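Local coordinates for UPF0434 family protein (Haloferax volcanii, PDB 6F5Z) that probably activates partner methyltransferases involved in translation, as a Trm112-family protein that forms a complex with a putative methyltransferase, at residues Asp14-Glu19 with Gly37-Glu42. Residues are numbered along the deposited sequence; the frame is centred on the assembly and turned at random.
Sequences DKSELE and GTVTGE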
# COMPACT_ATOMS: atom_id res chain seq x y z
N ASP C 14 27.79 -12.76 -9.15
CA ASP C 14 28.38 -12.40 -7.85
C ASP C 14 28.26 -10.92 -7.49
O ASP C 14 28.80 -10.46 -6.46
CB ASP C 14 29.87 -12.84 -7.84
CG ASP C 14 30.72 -12.03 -8.80
OD1 ASP C 14 30.14 -11.30 -9.64
OD2 ASP C 14 31.96 -12.08 -8.69
N LYS C 15 27.50 -10.18 -8.30
CA LYS C 15 27.21 -8.76 -8.05
C LYS C 15 28.43 -7.86 -8.14
O LYS C 15 28.40 -6.73 -7.66
CB LYS C 15 26.45 -8.53 -6.70
CG LYS C 15 25.34 -9.55 -6.41
CD LYS C 15 24.35 -9.77 -7.55
CE LYS C 15 23.36 -10.81 -7.13
NZ LYS C 15 22.57 -11.26 -8.27
N SER C 16 29.46 -8.32 -8.86
CA SER C 16 30.66 -7.53 -9.05
C SER C 16 30.50 -6.57 -10.23
O SER C 16 29.55 -6.65 -11.02
CB SER C 16 31.86 -8.45 -9.24
OG SER C 16 31.61 -9.34 -10.30
N GLU C 17 31.46 -5.66 -10.36
CA GLU C 17 31.46 -4.65 -11.40
C GLU C 17 31.61 -5.27 -12.79
O GLU C 17 32.31 -6.28 -12.94
CB GLU C 17 32.64 -3.69 -11.13
CG GLU C 17 32.62 -2.38 -11.91
CD GLU C 17 31.53 -1.37 -11.58
OE1 GLU C 17 31.31 -0.46 -12.41
OE2 GLU C 17 30.92 -1.46 -10.49
N LEU C 18 30.95 -4.65 -13.79
CA LEU C 18 31.08 -5.02 -15.19
C LEU C 18 31.90 -3.95 -15.90
O LEU C 18 31.76 -2.75 -15.63
CB LEU C 18 29.70 -5.08 -15.90
CG LEU C 18 28.78 -6.15 -15.33
CD1 LEU C 18 27.30 -5.80 -15.65
CD2 LEU C 18 29.11 -7.56 -15.87
N GLU C 19 32.69 -4.38 -16.86
CA GLU C 19 33.45 -3.50 -17.74
C GLU C 19 32.62 -3.42 -19.03
O GLU C 19 32.26 -4.44 -19.59
CB GLU C 19 34.83 -4.14 -18.04
CG GLU C 19 35.68 -3.42 -19.07
CD GLU C 19 36.71 -4.28 -19.79
OE1 GLU C 19 37.04 -3.96 -20.95
OE2 GLU C 19 37.18 -5.29 -19.20
N GLY C 37 32.30 -9.35 -16.84
CA GLY C 37 32.50 -9.50 -15.41
C GLY C 37 33.96 -9.31 -15.03
O GLY C 37 34.81 -10.06 -15.51
N THR C 38 34.26 -8.31 -14.20
CA THR C 38 35.64 -8.00 -13.76
C THR C 38 36.23 -9.10 -12.86
O THR C 38 37.45 -9.11 -12.64
CB THR C 38 35.69 -6.65 -13.04
OG1 THR C 38 34.82 -6.71 -11.92
CG2 THR C 38 35.35 -5.44 -13.97
N VAL C 39 35.37 -9.98 -12.30
CA VAL C 39 35.82 -11.07 -11.42
C VAL C 39 35.59 -12.40 -12.08
O VAL C 39 36.49 -13.26 -12.09
CB VAL C 39 35.08 -10.98 -10.05
CG1 VAL C 39 35.45 -12.14 -9.13
CG2 VAL C 39 35.35 -9.65 -9.35
N THR C 40 34.39 -12.62 -12.64
CA THR C 40 34.07 -13.92 -13.23
C THR C 40 34.61 -14.11 -14.65
O THR C 40 34.65 -15.25 -15.13
CB THR C 40 32.53 -14.10 -13.33
OG1 THR C 40 32.02 -13.13 -14.26
CG2 THR C 40 31.84 -13.95 -11.98
N GLY C 41 34.85 -13.01 -15.35
CA GLY C 41 35.26 -12.96 -16.75
C GLY C 41 34.11 -13.28 -17.69
O GLY C 41 34.31 -13.39 -18.91
N GLU C 42 32.87 -13.43 -17.15
CA GLU C 42 31.73 -13.77 -18.02
C GLU C 42 31.39 -12.57 -18.94
O GLU C 42 31.52 -11.41 -18.55
CB GLU C 42 30.50 -14.19 -17.18
CG GLU C 42 30.72 -15.50 -16.43
CD GLU C 42 30.96 -16.79 -17.22
OE1 GLU C 42 30.69 -16.82 -18.44
OE2 GLU C 42 31.38 -17.78 -16.58
O HOH W 1 32.46 -10.43 -12.50
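Two donors of Thr38 meet on one backbone oxygen, Glu17 O. Thr38 N donates to it almost along the C=O axis in a nearly straight bond of 3.1 Å. Thr38 OG1 donates to the same Glu17 O over 2.7 Å, coming in above the carbonyl plane. The hydroxyl reaches it because OG1 sits between its own backbone N and carbonyl carbon (chi1 59°); CG2, anti to the carbonyl carbon, then lies against the Glu17 peptide and extends to the backbone of Glu19. Glu17 itself sends its carboxylate away from the turn.

Further along, the Asp14-Ser16 end folds into an Asx turn. Asp14 OD1 takes Ser16 N from above the carboxylate plane and Ser16 OG, at a short 2.5 Å, on its syn lone pair; two donors thus grip one carboxylate oxygen, which restrains both side chains. Water 1 donates to Ser16 OG and accepts from Thr40 N, 2.9 Å away, bridging the two segments. Beside these polar links the contacts are van der Waals: Val39 CG2 rests 3.7 Å from Ser16 CB, Val39 CG1 passes obliquely by Asp14 OD2, and Thr40 CG2 meets the Asp14 carboxylate tip to tip. Thr40 turns its OG1 back to accept from Glu42 N in an ST turn, and that hydroxyl also bonds Asp11.

Leu18 and Gly37 form a non-hydrogen-bonded antiparallel pair, with Leu18 CD2 3.8 Å from Gly37 N. Lys15 leaves the contact to salt-bridge Asp96 and Glu125 of the bound methyltransferase chain. The contact lies on the surface, where the lead-in to strand 18-22, the outermost of the sheet within this chain, meets the turn joining its neighbour 33-37 to strand 43-47 in the four-stranded antiparallel sheet.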